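Local coordinates for protein endo-polygalacturonase (Pectobacterium carotovorum subsp. carotovorum, PDB 1BHE) that hydrolyses internal alpha-1,4 linkages between galacturonate units of polygalacturonic acid, helping the bacterium to macerate and soft-rot plant tissue, at residues Pro307-Val313 with Val341-Asn347; Ile328-Thr334 with Val354-Lys360; Ala187-Lys193 with Ile214-Ala220; Met207-Asn211 with Arg234-Arg238. All coordinates share one frame; numbering follows the deposited sequence.

All four contacts join neighbouring coils of one right-handed parallel beta-helix, the fold of family 28 glycosyl hydrolases. Contacts 3 and 4 come first along the chain: their segments alternate, both use strand 210-215, and their centres lie about 21 Å apart. Contacts 1 and 2 follow near the C-terminal end, again with alternating segments. Their centres are about 15 Å apart and they touch across the interior, where Ile308 and Ile310 meet Phe330, Val354 and Met356. Contacts 1 and 3, about 27 Å apart between centres, each come near the probable active site: the side chain of Val309 is about 9 Å from that of His251, that of Ile219 about 10 Å from those of His251 and Asp223. Contact 2 lies away from it.

Contact 1: Pro307-Val313 with Val341-Asn347; sequences PIVIDTV and VVLNGEN
Asn344 N donates to Ile310 O over 2.7 Å, almost straight at 172°; Ile310 N reaches Val342 O at 2.8 Å, so the strands pair in parallel. On the face carrying Asp311 and Asn344, carboxylate and amide planes stand 35° apart and are joined through a water, which accepts from Asn344 ND2 at 2.8 Å and donates to Asp311 OD2 at 2.8 Å. The other carboxylate oxygen of Asp311 and the amide oxygen of Asn344 each close an Asx turn: Asp311 OD1 takes the N-H of Val313 and Asn344 OD1 that of Glu346, both from above the flat group. On the other face, Leu343 CD2 touches Ile308 and Ile310, 4.1 Å from Ile308 CG2 and 4.0 Å from Ile310 CB, with Phe330 covering Ile308 from across the interior. The inner face is apolar, whereas the other carries valines and, where the strands end, the polar pair Asp311 and Asn344, each spending one atom on its turn and one on the shared water, which limits the rotation of both groups.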
loop_
_atom_site.group_PDB
_atom_site.type_symbol
_atom_site.label_atom_id
_atom_site.label_comp_id
_atom_site.label_asym_id
_atom_site.label_seq_id
_atom_site.Cartn_x
_atom_site.Cartn_y
_atom_site.Cartn_z
ATOM N N PRO A 307 -3.827 4.210 -19.016
ATOM C CA PRO A 307 -3.938 5.403 -18.204
ATOM C C PRO A 307 -5.180 5.481 -17.345
ATOM O O PRO A 307 -5.122 5.974 -16.214
ATOM C CB PRO A 307 -3.827 6.560 -19.196
ATOM C CG PRO A 307 -4.102 5.974 -20.536
ATOM C CD PRO A 307 -3.661 4.539 -20.455
ATOM N N ILE A 308 -6.332 5.061 -17.852
ATOM C CA ILE A 308 -7.578 5.062 -17.104
ATOM C C ILE A 308 -8.208 3.676 -17.223
ATOM O O ILE A 308 -8.401 3.167 -18.328
ATOM C CB ILE A 308 -8.608 6.118 -17.539
ATOM C CG1 ILE A 308 -8.075 7.537 -17.356
ATOM C CG2 ILE A 308 -9.913 5.945 -16.763
ATOM C CD1 ILE A 308 -8.966 8.643 -17.878
ATOM N N VAL A 309 -8.485 3.047 -16.086
ATOM C CA VAL A 309 -9.119 1.742 -16.058
ATOM C C VAL A 309 -10.282 1.731 -15.063
ATOM O O VAL A 309 -10.103 1.926 -13.863
ATOM C CB VAL A 309 -8.193 0.572 -15.674
ATOM C CG1 VAL A 309 -8.970 -0.748 -15.632
ATOM C CG2 VAL A 309 -7.001 0.409 -16.605
ATOM N N ILE A 310 -11.481 1.480 -15.576
ATOM C CA ILE A 310 -12.674 1.306 -14.763
ATOM C C ILE A 310 -13.234 -0.053 -15.197
ATOM O O ILE A 310 -13.870 -0.171 -16.245
ATOM C CB ILE A 310 -13.727 2.409 -14.867
ATOM C CG1 ILE A 310 -13.193 3.735 -14.324
ATOM C CG2 ILE A 310 -14.993 1.998 -14.120
ATOM C CD1 ILE A 310 -14.166 4.888 -14.332
ATOM N N ASP A 311 -12.929 -1.088 -14.423
ATOM C CA ASP A 311 -13.341 -2.439 -14.769
ATOM C C ASP A 311 -14.117 -3.145 -13.674
ATOM O O ASP A 311 -13.571 -3.471 -12.619
ATOM C CB ASP A 311 -12.096 -3.275 -15.116
ATOM C CG ASP A 311 -12.442 -4.458 -16.001
ATOM O OD1 ASP A 311 -13.610 -4.895 -15.991
ATOM O OD2 ASP A 311 -11.542 -4.945 -16.718
ATOM N N THR A 312 -15.377 -3.459 -13.969
ATOM C CA THR A 312 -16.237 -4.155 -13.026
ATOM C C THR A 312 -16.117 -5.667 -13.130
ATOM O O THR A 312 -16.656 -6.390 -12.284
ATOM C CB THR A 312 -17.721 -3.780 -13.215
ATOM O OG1 THR A 312 -18.130 -4.274 -14.500
ATOM C CG2 THR A 312 -17.925 -2.281 -13.146
ATOM N N VAL A 313 -15.416 -6.183 -14.132
ATOM C CA VAL A 313 -15.198 -7.618 -14.264
ATOM C C VAL A 313 -13.712 -7.886 -14.499
ATOM O O VAL A 313 -13.309 -8.598 -15.416
ATOM C CB VAL A 313 -16.022 -8.259 -15.391
ATOM C CG1 VAL A 313 -17.477 -8.456 -14.994
ATOM C CG2 VAL A 313 -15.941 -7.431 -16.667
ATOM N N VAL A 341 -7.475 3.166 -22.862
ATOM C CA VAL A 341 -8.412 3.476 -21.790
ATOM C C VAL A 341 -9.500 2.405 -21.787
ATOM O O VAL A 341 -10.177 2.196 -22.797
ATOM C CB VAL A 341 -9.049 4.866 -21.914
ATOM C CG1 VAL A 341 -10.251 5.019 -20.988
ATOM C CG2 VAL A 341 -8.027 5.949 -21.608
ATOM N N VAL A 342 -9.650 1.722 -20.657
ATOM C CA VAL A 342 -10.644 0.674 -20.514
ATOM C C VAL A 342 -11.771 1.086 -19.572
ATOM O O VAL A 342 -11.568 1.363 -18.387
ATOM C CB VAL A 342 -10.020 -0.642 -20.011
ATOM C CG1 VAL A 342 -11.074 -1.729 -19.862
ATOM C CG2 VAL A 342 -8.912 -1.115 -20.946
ATOM N N LEU A 343 -12.986 1.126 -20.109
ATOM C CA LEU A 343 -14.173 1.465 -19.332
ATOM C C LEU A 343 -15.196 0.343 -19.500
ATOM O O LEU A 343 -15.899 0.277 -20.514
ATOM C CB LEU A 343 -14.767 2.804 -19.734
ATOM C CG LEU A 343 -13.868 4.036 -19.759
ATOM C CD1 LEU A 343 -14.588 5.208 -20.405
ATOM C CD2 LEU A 343 -13.389 4.387 -18.357
ATOM N N ASN A 344 -15.259 -0.546 -18.516
ATOM C CA ASN A 344 -16.162 -1.688 -18.560
ATOM C C ASN A 344 -17.116 -1.722 -17.372
ATOM O O ASN A 344 -16.702 -1.925 -16.231
ATOM C CB ASN A 344 -15.345 -2.980 -18.613
ATOM C CG ASN A 344 -16.182 -4.223 -18.814
ATOM O OD1 ASN A 344 -17.413 -4.193 -18.839
ATOM N ND2 ASN A 344 -15.503 -5.353 -18.963
ATOM N N GLY A 345 -18.410 -1.568 -17.652
ATOM C CA GLY A 345 -19.431 -1.558 -16.626
ATOM C C GLY A 345 -20.345 -2.770 -16.628
ATOM O O GLY A 345 -21.486 -2.685 -16.171
ATOM N N GLU A 346 -19.849 -3.909 -17.098
ATOM C CA GLU A 346 -20.625 -5.151 -17.090
ATOM C C GLU A 346 -21.073 -5.460 -15.673
ATOM O O GLU A 346 -20.363 -5.164 -14.706
ATOM C CB GLU A 346 -19.768 -6.282 -17.656
ATOM C CG GLU A 346 -20.449 -7.617 -17.877
ATOM C CD GLU A 346 -19.497 -8.678 -18.405
ATOM O OE1 GLU A 346 -18.706 -8.382 -19.326
ATOM O OE2 GLU A 346 -19.530 -9.822 -17.908
ATOM N N ASN A 347 -22.271 -5.997 -15.475
ATOM C CA ASN A 347 -22.781 -6.344 -14.156
ATOM C C ASN A 347 -23.328 -5.167 -13.360
ATOM O O ASN A 347 -23.908 -5.382 -12.290
ATOM C CB ASN A 347 -21.731 -7.090 -13.325
ATOM C CG ASN A 347 -21.474 -8.508 -13.787
ATOM O OD1 ASN A 347 -22.358 -9.206 -14.283
ATOM N ND2 ASN A 347 -20.231 -8.958 -13.628
HETATM O O HOH W 1 -13.021 -6.528 -18.463
#

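Contact 2: Ile328-Thr334 with Val354-Lys360; sequences ITFKDVT and VTMKNVK
With CG anti to the carbonyl carbon in both residues (chi1 -59° in Phe330, -55° in Met356), the two side chains leave neighbouring strands side by side and point the same way into the interior. A bend at chi2 then carries the methyl of Met356 to the ring, CE lying 4.1 Å from Phe330 CD1, and leaves SD of Met356 5.3 Å from the ring centroid in an oblique Met-aromatic contact. Thr355 O lies in the ring plane at the edge, and Val359 CG2 packs on Phe330 CB at 3.9 Å. Tyr296 from the preceding coil stacks on the same ring. At the corner Asn358 ND2 bonds Asp332 OD1, amide and carboxylate planes being almost perpendicular; the modelled distance is too short to be trusted. Asp332 OD2 also forms a weak salt bridge with NZ of the neighbouring residue Lys331. A water donates to Asn358 O at 3.0 Å and lies 2.9 Å from Thr334 OG1. Parallel strands in register on both sides of a corner, Thr329 with Thr355 and Lys331 with Lys357 before it, Val333 with Val359 after it, are the mark of a parallel beta-helix.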
loop_
_atom_site.group_PDB
_atom_site.type_symbol
_atom_site.label_atom_id
_atom_site.label_comp_id
_atom_site.label_asym_id
_atom_site.label_seq_id
_atom_site.Cartn_x
_atom_site.Cartn_y
_atom_site.Cartn_z
ATOM N N ILE A 328 -17.945 9.985 -10.254
ATOM C CA ILE A 328 -16.545 9.740 -10.591
ATOM C C ILE A 328 -16.102 10.781 -11.607
ATOM O O ILE A 328 -16.660 10.873 -12.707
ATOM C CB ILE A 328 -16.351 8.312 -11.129
ATOM C CG1 ILE A 328 -16.806 7.271 -10.103
ATOM C CG2 ILE A 328 -14.900 8.057 -11.508
ATOM C CD1 ILE A 328 -17.060 5.890 -10.665
ATOM N N THR A 329 -15.171 11.657 -11.229
ATOM C CA THR A 329 -14.734 12.727 -12.112
ATOM C C THR A 329 -13.234 12.742 -12.370
ATOM O O THR A 329 -12.406 12.460 -11.504
ATOM C CB THR A 329 -15.121 14.115 -11.550
ATOM O OG1 THR A 329 -14.466 14.294 -10.282
ATOM C CG2 THR A 329 -16.618 14.260 -11.351
ATOM N N PHE A 330 -12.875 13.084 -13.604
ATOM C CA PHE A 330 -11.492 13.241 -14.024
ATOM C C PHE A 330 -11.339 14.660 -14.587
ATOM O O PHE A 330 -12.099 15.035 -15.478
ATOM C CB PHE A 330 -11.060 12.240 -15.082
ATOM C CG PHE A 330 -11.149 10.781 -14.763
ATOM C CD1 PHE A 330 -12.357 10.111 -14.797
ATOM C CD2 PHE A 330 -10.007 10.062 -14.438
ATOM C CE1 PHE A 330 -12.439 8.765 -14.499
ATOM C CE2 PHE A 330 -10.074 8.713 -14.152
ATOM C CZ PHE A 330 -11.290 8.062 -14.179
ATOM N N LYS A 331 -10.384 15.423 -14.078
ATOM C CA LYS A 331 -10.165 16.787 -14.536
ATOM C C LYS A 331 -8.688 17.099 -14.715
ATOM O O LYS A 331 -7.861 16.853 -13.831
ATOM C CB LYS A 331 -10.780 17.791 -13.553
ATOM C CG LYS A 331 -10.695 19.238 -14.011
ATOM C CD LYS A 331 -11.607 20.134 -13.189
ATOM C CE LYS A 331 -11.873 21.459 -13.885
ATOM N NZ LYS A 331 -10.617 22.141 -14.297
ATOM N N ASP A 332 -8.343 17.682 -15.873
ATOM C CA ASP A 332 -6.956 18.033 -16.170
ATOM C C ASP A 332 -6.044 16.813 -16.011
ATOM O O ASP A 332 -5.118 16.803 -15.199
ATOM C CB ASP A 332 -6.480 19.162 -15.244
ATOM C CG ASP A 332 -7.165 20.480 -15.552
ATOM O OD1 ASP A 332 -7.469 20.730 -16.738
ATOM O OD2 ASP A 332 -7.400 21.265 -14.609
ATOM N N VAL A 333 -6.318 15.783 -16.800
ATOM C CA VAL A 333 -5.535 14.548 -16.791
ATOM C C VAL A 333 -4.869 14.386 -18.160
ATOM O O VAL A 333 -5.564 14.390 -19.180
ATOM C CB VAL A 333 -6.404 13.326 -16.467
ATOM C CG1 VAL A 333 -5.654 12.018 -16.688
ATOM C CG2 VAL A 333 -6.911 13.380 -15.027
ATOM N N THR A 334 -3.545 14.291 -18.185
ATOM C CA THR A 334 -2.808 14.152 -19.429
ATOM C C THR A 334 -1.972 12.872 -19.476
ATOM O O THR A 334 -1.316 12.488 -18.510
ATOM C CB THR A 334 -1.831 15.325 -19.661
ATOM O OG1 THR A 334 -2.487 16.588 -19.507
ATOM C CG2 THR A 334 -1.223 15.259 -21.057
ATOM N N VAL A 354 -19.552 8.656 -15.957
ATOM C CA VAL A 354 -18.269 9.239 -15.595
ATOM C C VAL A 354 -18.076 10.600 -16.257
ATOM O O VAL A 354 -18.499 10.818 -17.393
ATOM C CB VAL A 354 -17.075 8.341 -15.974
ATOM C CG1 VAL A 354 -16.906 7.185 -14.997
ATOM C CG2 VAL A 354 -17.223 7.811 -17.393
ATOM N N THR A 355 -17.428 11.524 -15.555
ATOM C CA THR A 355 -17.181 12.861 -16.078
ATOM C C THR A 355 -15.704 13.067 -16.384
ATOM O O THR A 355 -14.832 12.868 -15.537
ATOM C CB THR A 355 -17.668 13.955 -15.110
ATOM O OG1 THR A 355 -19.096 13.901 -14.998
ATOM C CG2 THR A 355 -17.273 15.346 -15.582
ATOM N N MET A 356 -15.420 13.456 -17.625
ATOM C CA MET A 356 -14.054 13.712 -18.057
ATOM C C MET A 356 -13.882 15.145 -18.547
ATOM O O MET A 356 -14.328 15.484 -19.646
ATOM C CB MET A 356 -13.647 12.745 -19.169
ATOM C CG MET A 356 -13.808 11.274 -18.848
ATOM S SD MET A 356 -12.467 10.276 -19.518
ATOM C CE MET A 356 -12.744 8.726 -18.665
ATOM N N LYS A 357 -13.243 15.990 -17.747
ATOM C CA LYS A 357 -13.001 17.376 -18.124
ATOM C C LYS A 357 -11.519 17.597 -18.405
ATOM O O LYS A 357 -10.657 17.362 -17.562
ATOM C CB LYS A 357 -13.478 18.358 -17.052
ATOM C CG LYS A 357 -14.911 18.150 -16.593
ATOM C CD LYS A 357 -15.556 19.456 -16.158
ATOM C CE LYS A 357 -15.446 19.654 -14.651
ATOM N NZ LYS A 357 -16.214 20.846 -14.189
ATOM N N ASN A 358 -11.208 18.032 -19.623
ATOM C CA ASN A 358 -9.842 18.283 -20.045
ATOM C C ASN A 358 -8.928 17.073 -19.860
ATOM O O ASN A 358 -7.853 17.149 -19.267
ATOM C CB ASN A 358 -9.270 19.512 -19.334
ATOM C CG ASN A 358 -8.013 20.042 -19.989
ATOM O OD1 ASN A 358 -7.789 19.864 -21.189
ATOM N ND2 ASN A 358 -7.172 20.718 -19.214
ATOM N N VAL A 359 -9.356 15.936 -20.389
ATOM C CA VAL A 359 -8.586 14.696 -20.336
ATOM C C VAL A 359 -7.894 14.553 -21.690
ATOM O O VAL A 359 -8.578 14.327 -22.689
ATOM C CB VAL A 359 -9.454 13.470 -20.037
ATOM C CG1 VAL A 359 -8.691 12.164 -20.217
ATOM C CG2 VAL A 359 -10.015 13.549 -18.619
ATOM N N LYS A 360 -6.581 14.739 -21.724
ATOM C CA LYS A 360 -5.865 14.675 -22.989
ATOM C C LYS A 360 -5.008 13.429 -23.164
ATOM O O LYS A 360 -4.007 13.228 -22.479
ATOM C CB LYS A 360 -4.984 15.919 -23.162
ATOM C CG LYS A 360 -5.758 17.187 -23.493
ATOM C CD LYS A 360 -5.146 18.396 -22.799
ATOM C CE LYS A 360 -4.940 19.544 -23.776
ATOM N NZ LYS A 360 -3.512 19.966 -23.837
HETATM O O HOH W 2 -5.021 17.983 -19.672
#

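Contact 3: Ala187-Lys193 with Ile214-Ala220; sequences AWKTTIK and IAYSNIA
A corner of the parallel beta-helix brings Trp188 and Tyr216 of successive coils together, their side chains alongside and pointing the same way. The indole is swung there with CG anti to the backbone N (chi1 -171°), and Tyr216 CD2 comes obliquely to it, 3.6 Å from Trp188 CE2. The planes are 34° apart; Ala215 CB sits above the rim of one indole face. The ring of Tyr216 stacks on His244 of the next coil. Both strands turn the corner here, Lys189 and Tyr216 taking left-handed backbone angles, and Ser217 bridges the bend: its OG accepts Thr190 N at 3.0 Å and gives its own proton to Ala215 O at 3.0 Å. That carbonyl is gripped twice, since Lys189 N reaches Ala215 O in the carbonyl plane at 3.1 Å while the serine hydroxyl comes from well above it. The left-handed residue thus recurs from coil to coil, which puts the bend at the same place in both coils of the beta-helix. Beyond the corner regular parallel pairing resumes, and Ile192 and Ile219 lie side by side in the core with their CG2 atoms 4.1 Å apart. On the other face a water donates to Ile192 O at 2.9 Å and to Asn218 OD1 at 2.8 Å, and the aliphatic part of Lys193 runs over Ala220, CD to CB 3.8 Å. Lys189 extends outward to a salt bridge with Glu8.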
loop_
_atom_site.group_PDB
_atom_site.type_symbol
_atom_site.label_atom_id
_atom_site.label_comp_id
_atom_site.label_asym_id
_atom_site.label_seq_id
_atom_site.Cartn_x
_atom_site.Cartn_y
_atom_site.Cartn_z
ATOM N N ALA A 187 0.785 9.358 5.505
ATOM C CA ALA A 187 2.077 8.953 4.953
ATOM C C ALA A 187 2.587 10.197 4.200
ATOM O O ALA A 187 1.871 10.714 3.343
ATOM C CB ALA A 187 1.986 7.756 4.040
ATOM N N TRP A 188 3.725 10.726 4.608
ATOM C CA TRP A 188 4.242 11.977 4.032
ATOM C C TRP A 188 5.738 11.839 3.807
ATOM O O TRP A 188 6.449 11.360 4.687
ATOM C CB TRP A 188 3.929 13.101 5.006
ATOM C CG TRP A 188 4.176 14.505 4.558
ATOM C CD1 TRP A 188 5.332 15.042 4.072
ATOM C CD2 TRP A 188 3.218 15.575 4.585
ATOM N NE1 TRP A 188 5.154 16.376 3.787
ATOM C CE2 TRP A 188 3.861 16.726 4.096
ATOM C CE3 TRP A 188 1.879 15.664 4.987
ATOM C CZ2 TRP A 188 3.208 17.951 3.985
ATOM C CZ3 TRP A 188 1.232 16.880 4.875
ATOM C CH2 TRP A 188 1.902 18.013 4.384
ATOM N N LYS A 189 6.216 12.139 2.602
ATOM C CA LYS A 189 7.629 11.936 2.284
ATOM C C LYS A 189 8.030 10.481 2.490
ATOM O O LYS A 189 9.113 10.167 2.968
ATOM C CB LYS A 189 8.527 12.901 3.062
ATOM C CG LYS A 189 8.624 14.259 2.360
ATOM C CD LYS A 189 9.241 15.323 3.255
ATOM C CE LYS A 189 9.372 16.656 2.513
ATOM N NZ LYS A 189 9.764 17.751 3.460
ATOM N N THR A 190 7.152 9.561 2.088
ATOM C CA THR A 190 7.417 8.134 2.198
ATOM C C THR A 190 7.957 7.670 0.847
ATOM O O THR A 190 7.342 7.968 -0.179
ATOM C CB THR A 190 6.157 7.329 2.558
ATOM O OG1 THR A 190 5.775 7.615 3.911
ATOM C CG2 THR A 190 6.401 5.831 2.449
ATOM N N THR A 191 9.102 7.000 0.860
ATOM C CA THR A 191 9.648 6.458 -0.385
ATOM C C THR A 191 9.490 4.944 -0.367
ATOM O O THR A 191 9.882 4.320 0.615
ATOM C CB THR A 191 11.130 6.839 -0.574
ATOM O OG1 THR A 191 11.185 8.264 -0.742
ATOM C CG2 THR A 191 11.724 6.176 -1.809
ATOM N N ILE A 192 8.898 4.377 -1.408
ATOM C CA ILE A 192 8.741 2.931 -1.529
ATOM C C ILE A 192 9.448 2.496 -2.819
ATOM O O ILE A 192 9.160 3.052 -3.886
ATOM C CB ILE A 192 7.273 2.475 -1.554
ATOM C CG1 ILE A 192 6.702 2.475 -0.131
ATOM C CG2 ILE A 192 7.093 1.081 -2.156
ATOM C CD1 ILE A 192 5.188 2.544 -0.085
ATOM N N LYS A 193 10.353 1.526 -2.711
ATOM C CA LYS A 193 11.071 1.051 -3.889
ATOM C C LYS A 193 11.297 -0.457 -3.827
ATOM O O LYS A 193 12.050 -0.988 -3.015
ATOM C CB LYS A 193 12.394 1.782 -4.084
ATOM C CG LYS A 193 13.144 1.442 -5.358
ATOM C CD LYS A 193 12.342 1.694 -6.629
ATOM C CE LYS A 193 13.174 1.301 -7.848
ATOM N NZ LYS A 193 12.546 1.738 -9.125
ATOM N N ILE A 214 -2.019 10.598 1.801
ATOM C CA ILE A 214 -0.738 10.138 1.246
ATOM C C ILE A 214 -0.199 11.338 0.449
ATOM O O ILE A 214 -0.841 11.733 -0.527
ATOM C CB ILE A 214 -0.842 8.878 0.392
ATOM C CG1 ILE A 214 -1.362 7.682 1.200
ATOM C CG2 ILE A 214 0.527 8.552 -0.211
ATOM C CD1 ILE A 214 -1.716 6.454 0.390
ATOM N N ALA A 215 0.875 11.966 0.919
ATOM C CA ALA A 215 1.370 13.173 0.258
ATOM C C ALA A 215 2.880 13.274 0.173
ATOM O O ALA A 215 3.636 12.721 0.972
ATOM C CB ALA A 215 0.845 14.404 1.007
ATOM N N TYR A 216 3.357 13.949 -0.879
ATOM C CA TYR A 216 4.781 14.169 -1.106
ATOM C C TYR A 216 5.597 12.890 -1.026
ATOM O O TYR A 216 6.710 12.875 -0.491
ATOM C CB TYR A 216 5.290 15.216 -0.102
ATOM C CG TYR A 216 4.632 16.565 -0.322
ATOM C CD1 TYR A 216 4.999 17.367 -1.392
ATOM C CD2 TYR A 216 3.632 17.014 0.532
ATOM C CE1 TYR A 216 4.383 18.596 -1.603
ATOM C CE2 TYR A 216 3.009 18.231 0.325
ATOM C CZ TYR A 216 3.399 19.021 -0.737
ATOM O OH TYR A 216 2.781 20.234 -0.941
ATOM N N SER A 217 5.058 11.806 -1.564
ATOM C CA SER A 217 5.692 10.501 -1.514
ATOM C C SER A 217 6.049 9.997 -2.903
ATOM O O SER A 217 5.617 10.534 -3.922
ATOM C CB SER A 217 4.773 9.528 -0.761
ATOM O OG SER A 217 4.629 9.941 0.592
ATOM N N ASN A 218 6.886 8.974 -2.931
ATOM C CA ASN A 218 7.403 8.402 -4.176
ATOM C C ASN A 218 7.252 6.890 -4.120
ATOM O O ASN A 218 7.894 6.249 -3.283
ATOM C CB ASN A 218 8.876 8.811 -4.295
ATOM C CG ASN A 218 9.381 8.566 -5.705
ATOM O OD1 ASN A 218 9.254 7.440 -6.182
ATOM N ND2 ASN A 218 9.902 9.609 -6.340
ATOM N N ILE A 219 6.357 6.336 -4.933
ATOM C CA ILE A 219 6.088 4.899 -4.866
ATOM C C ILE A 219 6.362 4.168 -6.169
ATOM O O ILE A 219 5.727 4.416 -7.190
ATOM C CB ILE A 219 4.631 4.639 -4.425
ATOM C CG1 ILE A 219 4.343 5.271 -3.055
ATOM C CG2 ILE A 219 4.334 3.145 -4.363
ATOM C CD1 ILE A 219 2.883 5.241 -2.649
ATOM N N ALA A 220 7.308 3.235 -6.124
ATOM C CA ALA A 220 7.656 2.408 -7.283
ATOM C C ALA A 220 7.750 0.968 -6.781
ATOM O O ALA A 220 8.555 0.677 -5.893
ATOM C CB ALA A 220 8.952 2.849 -7.924
HETATM O O HOH W 3 10.587 5.135 -5.291
#

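Contact 4: Met207-Asn211 with Arg234-Arg238; sequences MSSKN and RAETR
Ser208 lies against Arg234 and Ala235, its OG 3.5 Å from Arg234 CB and donating to Ala235 O at 2.8 Å within the carbonyl plane. Thr237 OG1 accepts the N-H of Ser209 in a bent bond of 3.3 Å, and is also hydrogen-bonded to Lys229 O. Lys210, folded at chi3 and chi4, curls its ammonium back to Glu236 O, NZ to O 3.1 Å, while its CE runs alongside Arg238 CD. The guanidinium of Arg238 is held side-on by a single carboxylate oxygen, which takes NE at 2.8 Å and NH2 at 2.9 Å on Glu236 OE1, both in the guanidinium plane. Its positive charge, near that of Lys210, is thus probably offset by Glu236. Arg234 turns elsewhere, to a salt bridge with Asp181. Asn211 N closes on Arg238 O at 3.0 Å, whereas the bond from Arg238 N to Ser209 O is weak. The loops leading into strands 210-215 and 237-243 thus lie on one another in neighbouring coils, as successive turns do in a parallel beta-helix.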
loop_
_atom_site.group_PDB
_atom_site.type_symbol
_atom_site.label_atom_id
_atom_site.label_comp_id
_atom_site.label_asym_id
_atom_site.label_seq_id
_atom_site.Cartn_x
_atom_site.Cartn_y
_atom_site.Cartn_z
ATOM N N MET A 207 -7.520 -0.281 4.211
ATOM C CA MET A 207 -8.497 -1.362 4.159
ATOM C C MET A 207 -9.610 -1.140 5.179
ATOM O O MET A 207 -9.367 -1.231 6.382
ATOM C CB MET A 207 -7.825 -2.709 4.474
ATOM C CG MET A 207 -6.843 -3.198 3.424
ATOM S SD MET A 207 -6.106 -4.792 3.857
ATOM C CE MET A 207 -5.021 -5.002 2.438
ATOM N N SER A 208 -10.807 -0.779 4.721
ATOM C CA SER A 208 -11.934 -0.493 5.612
ATOM C C SER A 208 -11.498 0.521 6.672
ATOM O O SER A 208 -11.650 0.316 7.879
ATOM C CB SER A 208 -12.482 -1.774 6.236
ATOM O OG SER A 208 -13.380 -2.442 5.341
ATOM N N SER A 209 -10.921 1.628 6.212
ATOM C CA SER A 209 -10.402 2.652 7.122
ATOM C C SER A 209 -10.836 4.035 6.664
ATOM O O SER A 209 -11.177 4.207 5.491
ATOM C CB SER A 209 -8.868 2.573 7.160
ATOM O OG SER A 209 -8.440 1.395 7.829
ATOM N N LYS A 210 -10.825 5.022 7.561
ATOM C CA LYS A 210 -11.191 6.372 7.159
ATOM C C LYS A 210 -10.068 7.357 7.500
ATOM O O LYS A 210 -9.190 7.062 8.298
ATOM C CB LYS A 210 -12.489 6.882 7.766
ATOM C CG LYS A 210 -12.940 6.297 9.080
ATOM C CD LYS A 210 -14.450 6.279 9.261
ATOM C CE LYS A 210 -15.223 5.643 8.129
ATOM N NZ LYS A 210 -15.887 4.349 8.441
ATOM N N ASN A 211 -10.167 8.520 6.881
ATOM C CA ASN A 211 -9.281 9.654 7.085
ATOM C C ASN A 211 -7.815 9.338 6.833
ATOM O O ASN A 211 -6.982 9.208 7.722
ATOM C CB ASN A 211 -9.521 10.236 8.490
ATOM C CG ASN A 211 -10.967 10.708 8.624
ATOM O OD1 ASN A 211 -11.487 11.388 7.735
ATOM N ND2 ASN A 211 -11.624 10.342 9.717
ATOM N N ARG A 234 -17.252 -5.068 7.407
ATOM C CA ARG A 234 -16.279 -4.207 8.069
ATOM C C ARG A 234 -16.615 -2.758 7.727
ATOM O O ARG A 234 -17.541 -2.507 6.947
ATOM C CB ARG A 234 -14.844 -4.554 7.689
ATOM C CG ARG A 234 -14.293 -5.788 8.397
ATOM C CD ARG A 234 -13.166 -6.429 7.603
ATOM N NE ARG A 234 -11.971 -5.585 7.571
ATOM C CZ ARG A 234 -10.858 -5.900 6.914
ATOM N NH1 ARG A 234 -10.763 -7.035 6.228
ATOM N NH2 ARG A 234 -9.812 -5.082 6.919
ATOM N N ALA A 235 -15.881 -1.819 8.314
ATOM C CA ALA A 235 -16.147 -0.409 8.093
ATOM C C ALA A 235 -16.045 0.039 6.646
ATOM O O ALA A 235 -15.304 -0.502 5.825
ATOM C CB ALA A 235 -15.205 0.445 8.942
ATOM N N GLU A 236 -16.750 1.144 6.358
ATOM C CA GLU A 236 -16.616 1.777 5.054
ATOM C C GLU A 236 -15.253 2.475 4.988
ATOM O O GLU A 236 -14.709 2.873 6.017
ATOM C CB GLU A 236 -17.717 2.807 4.797
ATOM C CG GLU A 236 -19.070 2.135 4.606
ATOM C CD GLU A 236 -20.251 3.076 4.712
ATOM O OE1 GLU A 236 -20.057 4.282 4.957
ATOM O OE2 GLU A 236 -21.391 2.583 4.565
ATOM N N THR A 237 -14.721 2.582 3.783
ATOM C CA THR A 237 -13.472 3.311 3.570
ATOM C C THR A 237 -13.871 4.691 3.068
ATOM O O THR A 237 -14.470 4.793 1.995
ATOM C CB THR A 237 -12.571 2.600 2.545
ATOM O OG1 THR A 237 -12.078 1.400 3.151
ATOM C CG2 THR A 237 -11.419 3.487 2.113
ATOM N N ARG A 238 -13.622 5.733 3.852
ATOM C CA ARG A 238 -14.014 7.080 3.501
ATOM C C ARG A 238 -12.947 8.132 3.774
ATOM O O ARG A 238 -12.156 8.031 4.709
ATOM C CB ARG A 238 -15.214 7.545 4.358
ATOM C CG ARG A 238 -16.469 6.712 4.261
ATOM C CD ARG A 238 -17.594 7.314 5.108
ATOM N NE ARG A 238 -18.851 6.773 4.622
ATOM C CZ ARG A 238 -19.714 7.355 3.803
ATOM N NH1 ARG A 238 -19.531 8.567 3.313
ATOM N NH2 ARG A 238 -20.790 6.643 3.491
#